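Local atomic coordinates of isocitrate dehydrogenase [NAD] subunit 1, mitochondrial (Saccharomyces cerevisiae, PDB entry 3BLX), a protein that helps catalyse the NAD-dependent oxidative decarboxylation of isocitrate to 2-oxoglutarate in the citric acid cycle, as one of two subunit types of an octamer. Residues E[118-126]-E[222-230]. Residues are numbered along the deposited sequence; the frame is centred on the assembly and turned at random.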
loop_
_atom_site.group_PDB
_atom_site.type_symbol
_atom_site.label_atom_id
_atom_site.label_comp_id
_atom_site.label_asym_id
_atom_site.label_seq_id
_atom_site.Cartn_x
_atom_site.Cartn_y
_atom_site.Cartn_z
ATOM N N THR E 118 36.074 -37.440 13.787
ATOM C CA THR E 118 35.383 -36.664 14.816
ATOM C C THR E 118 35.183 -37.464 16.102
ATOM O O THR E 118 34.924 -38.670 16.080
ATOM C CB THR E 118 34.007 -36.151 14.339
ATOM O OG1 THR E 118 33.191 -37.254 13.928
ATOM C CG2 THR E 118 34.168 -35.175 13.177
ATOM N N ARG E 119 35.288 -36.772 17.225
ATOM C CA ARG E 119 35.144 -37.390 18.535
ATOM C C ARG E 119 33.750 -37.998 18.760
ATOM O O ARG E 119 33.608 -39.017 19.436
ATOM C CB ARG E 119 35.528 -36.366 19.604
ATOM C CG ARG E 119 35.225 -36.736 21.018
ATOM C CD ARG E 119 36.135 -35.972 21.967
ATOM N NE ARG E 119 36.557 -34.697 21.398
ATOM C CZ ARG E 119 37.714 -34.092 21.672
ATOM N NH1 ARG E 119 38.591 -34.642 22.513
ATOM N NH2 ARG E 119 37.996 -32.935 21.087
ATOM N N ILE E 120 32.723 -37.395 18.175
ATOM C CA ILE E 120 31.386 -37.979 18.203
ATOM C C ILE E 120 30.865 -38.160 16.796
ATOM O O ILE E 120 30.772 -37.206 16.029
ATOM C CB ILE E 120 30.406 -37.122 18.997
ATOM C CG1 ILE E 120 30.960 -36.899 20.399
ATOM C CG2 ILE E 120 29.025 -37.789 19.031
ATOM C CD1 ILE E 120 30.051 -36.145 21.309
ATOM N N PRO E 121 30.527 -39.397 16.450
ATOM C CA PRO E 121 30.180 -39.780 15.080
ATOM C C PRO E 121 28.705 -39.535 14.741
ATOM O O PRO E 121 27.872 -39.403 15.646
ATOM C CB PRO E 121 30.455 -41.295 15.065
ATOM C CG PRO E 121 30.920 -41.655 16.476
ATOM C CD PRO E 121 30.514 -40.547 17.365
ATOM N N ASP E 122 28.406 -39.481 13.443
ATOM C CA ASP E 122 27.033 -39.523 12.928
ATOM C C ASP E 122 26.118 -38.471 13.535
ATOM O O ASP E 122 25.114 -38.786 14.185
ATOM C CB ASP E 122 26.452 -40.927 13.096
ATOM C CG ASP E 122 27.194 -41.957 12.256
ATOM O OD1 ASP E 122 27.174 -41.834 11.007
ATOM O OD2 ASP E 122 27.811 -42.876 12.845
ATOM N N ILE E 123 26.480 -37.214 13.319
ATOM C CA ILE E 123 25.683 -36.115 13.820
ATOM C C ILE E 123 24.786 -35.613 12.702
ATOM O O ILE E 123 25.179 -35.597 11.518
ATOM C CB ILE E 123 26.574 -34.999 14.366
ATOM C CG1 ILE E 123 27.145 -35.433 15.719
ATOM C CG2 ILE E 123 25.797 -33.702 14.530
ATOM C CD1 ILE E 123 28.259 -34.576 16.196
ATOM N N ASP E 124 23.562 -35.242 13.066
ATOM C CA ASP E 124 22.644 -34.655 12.095
ATOM C C ASP E 124 21.669 -33.658 12.712
ATOM O O ASP E 124 20.475 -33.952 12.892
ATOM C CB ASP E 124 21.880 -35.734 11.324
ATOM C CG ASP E 124 21.177 -35.165 10.100
ATOM O OD1 ASP E 124 21.267 -33.927 9.887
ATOM O OD2 ASP E 124 20.548 -35.949 9.352
ATOM N N LEU E 125 22.170 -32.468 13.021
ATOM C CA LEU E 125 21.267 -31.448 13.525
ATOM C C LEU E 125 21.206 -30.207 12.650
ATOM O O LEU E 125 22.127 -29.918 11.886
ATOM C CB LEU E 125 21.541 -31.118 14.989
ATOM C CG LEU E 125 22.947 -30.778 15.425
ATOM C CD1 LEU E 125 23.163 -29.291 15.317
ATOM C CD2 LEU E 125 23.042 -31.203 16.865
ATOM N N ILE E 126 20.079 -29.516 12.761
ATOM C CA ILE E 126 19.786 -28.307 12.024
ATOM C C ILE E 126 19.462 -27.219 13.030
ATOM O O ILE E 126 18.642 -27.431 13.913
ATOM C CB ILE E 126 18.579 -28.539 11.155
ATOM C CG1 ILE E 126 18.909 -29.624 10.150
ATOM C CG2 ILE E 126 18.124 -27.240 10.457
ATOM C CD1 ILE E 126 17.751 -29.948 9.256
ATOM N N GLN E 222 24.108 -30.391 26.832
ATOM C CA GLN E 222 23.551 -31.536 26.130
ATOM C C GLN E 222 24.117 -31.675 24.702
ATOM O O GLN E 222 24.240 -32.773 24.169
ATOM C CB GLN E 222 22.027 -31.397 26.094
ATOM C CG GLN E 222 21.271 -32.654 26.426
ATOM C CD GLN E 222 21.565 -33.152 27.816
ATOM O OE1 GLN E 222 21.806 -34.343 28.017
ATOM N NE2 GLN E 222 21.558 -32.242 28.790
ATOM N N ALA E 223 24.452 -30.555 24.074
ATOM C CA ALA E 223 24.917 -30.598 22.688
ATOM C C ALA E 223 26.347 -31.140 22.529
ATOM O O ALA E 223 26.669 -31.777 21.513
ATOM C CB ALA E 223 24.803 -29.215 22.025
ATOM N N VAL E 224 27.212 -30.853 23.500
ATOM C CA VAL E 224 28.580 -31.344 23.439
ATOM C C VAL E 224 28.692 -32.766 23.971
ATOM O O VAL E 224 29.608 -33.490 23.584
ATOM C CB VAL E 224 29.584 -30.426 24.176
ATOM C CG1 VAL E 224 29.595 -29.049 23.551
ATOM C CG2 VAL E 224 29.269 -30.329 25.664
ATOM N N ALA E 225 27.751 -33.166 24.837
ATOM C CA ALA E 225 27.786 -34.490 25.469
ATOM C C ALA E 225 26.938 -35.545 24.749
ATOM O O ALA E 225 27.387 -36.673 24.582
ATOM C CB ALA E 225 27.398 -34.401 26.944
ATOM N N LYS E 226 25.724 -35.193 24.330
ATOM C CA LYS E 226 24.835 -36.153 23.658
ATOM C C LYS E 226 24.024 -35.495 22.536
ATOM O O LYS E 226 22.796 -35.399 22.612
ATOM C CB LYS E 226 23.890 -36.846 24.655
ATOM C CG LYS E 226 24.487 -37.158 26.040
ATOM C CD LYS E 226 23.471 -37.893 26.948
ATOM C CE LYS E 226 23.542 -37.422 28.419
ATOM N NZ LYS E 226 24.930 -37.385 28.995
ATOM N N PRO E 227 24.717 -35.068 21.481
ATOM C CA PRO E 227 24.153 -34.363 20.328
ATOM C C PRO E 227 23.050 -35.132 19.627
ATOM O O PRO E 227 22.304 -34.517 18.860
ATOM C CB PRO E 227 25.337 -34.270 19.370
ATOM C CG PRO E 227 26.532 -34.411 20.199
ATOM C CD PRO E 227 26.159 -35.305 21.329
ATOM N N HIS E 228 22.951 -36.444 19.849
ATOM C CA HIS E 228 22.050 -37.263 19.023
ATOM C C HIS E 228 20.570 -37.079 19.360
ATOM O O HIS E 228 19.677 -37.364 18.541
ATOM C CB HIS E 228 22.437 -38.747 19.078
ATOM C CG HIS E 228 23.767 -39.037 18.457
ATOM N ND1 HIS E 228 24.899 -39.274 19.203
ATOM C CD2 HIS E 228 24.151 -39.112 17.158
ATOM C CE1 HIS E 228 25.925 -39.488 18.395
ATOM N NE2 HIS E 228 25.498 -39.399 17.148
ATOM N N GLN E 229 20.331 -36.569 20.563
ATOM C CA GLN E 229 18.981 -36.380 21.039
ATOM C C GLN E 229 18.270 -35.239 20.314
ATOM O O GLN E 229 17.042 -35.152 20.349
ATOM C CB GLN E 229 19.005 -36.152 22.555
ATOM C CG GLN E 229 19.279 -34.750 22.945
ATOM C CD GLN E 229 19.608 -34.627 24.408
ATOM O OE1 GLN E 229 20.735 -34.906 24.829
ATOM N NE2 GLN E 229 18.627 -34.193 25.200
ATOM N N PHE E 230 19.039 -34.384 19.636
ATOM C CA PHE E 230 18.483 -33.201 18.968
ATOM C C PHE E 230 18.250 -33.432 17.505
ATOM O O PHE E 230 18.931 -34.244 16.871
ATOM C CB PHE E 230 19.375 -31.975 19.156
ATOM C CG PHE E 230 19.539 -31.575 20.597
ATOM C CD1 PHE E 230 20.790 -31.584 21.198
ATOM C CD2 PHE E 230 18.436 -31.253 21.365
ATOM C CE1 PHE E 230 20.949 -31.242 22.532
ATOM C CE2 PHE E 230 18.585 -30.914 22.712
ATOM C CZ PHE E 230 19.848 -30.905 23.292
#
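H228 has CG anti to its own carbonyl carbon (chi1 -66°), which carries the imidazole across to the bend at P121 and D122. In I120, CG1 is anti to the carbonyl carbon and CG2 is anti to the backbone N. This sends the two branches to different neighbours: CG1, with CD1 extended beyond it, runs out to P227, while CG2 stays near the imidazole.

H228 NE2 donates to P121 O at 2.8 Å. The acceptor lies close to the ring plane, and the donor sits nearly in line with the carbonyl bond, at a C=O...N angle of 164°. The hydrogen bond is bent, with an N-H...O angle of 144°. D122 O also lies at the ring edge, 3.1 Å from NE2. CG2 of I120 meets CE1 of H228 obliquely at 3.6 Å.

CD1 of I120 reaches the CD corner of the P227 ring at 4.0 Å. The same methyl lies near V224 O, which is hydrogen-bonded to Y126 of the neighbouring subunit 2 chain. I123 CG1 packs on P227 CB at 4.2 Å. L125 CD2 reaches P227 O and, at 4.4 Å, F230 CB. L250 of helix 237-251 touches both I123 and P227.

Both pieces belong to the isocitrate/isopropylmalate dehydrogenase fold. The contact joins the loop entering strand 124-130 to the turn between helix 216-225 and strand 232-235. These two strands pair in parallel in the main sheet.

Chemically, this is an apolar patch centred on P227 with one polar tie on its solvent-exposed side, at H228 and P121. The bond to P121 O implies a proton on NE2, but it does not establish the charge of the ring.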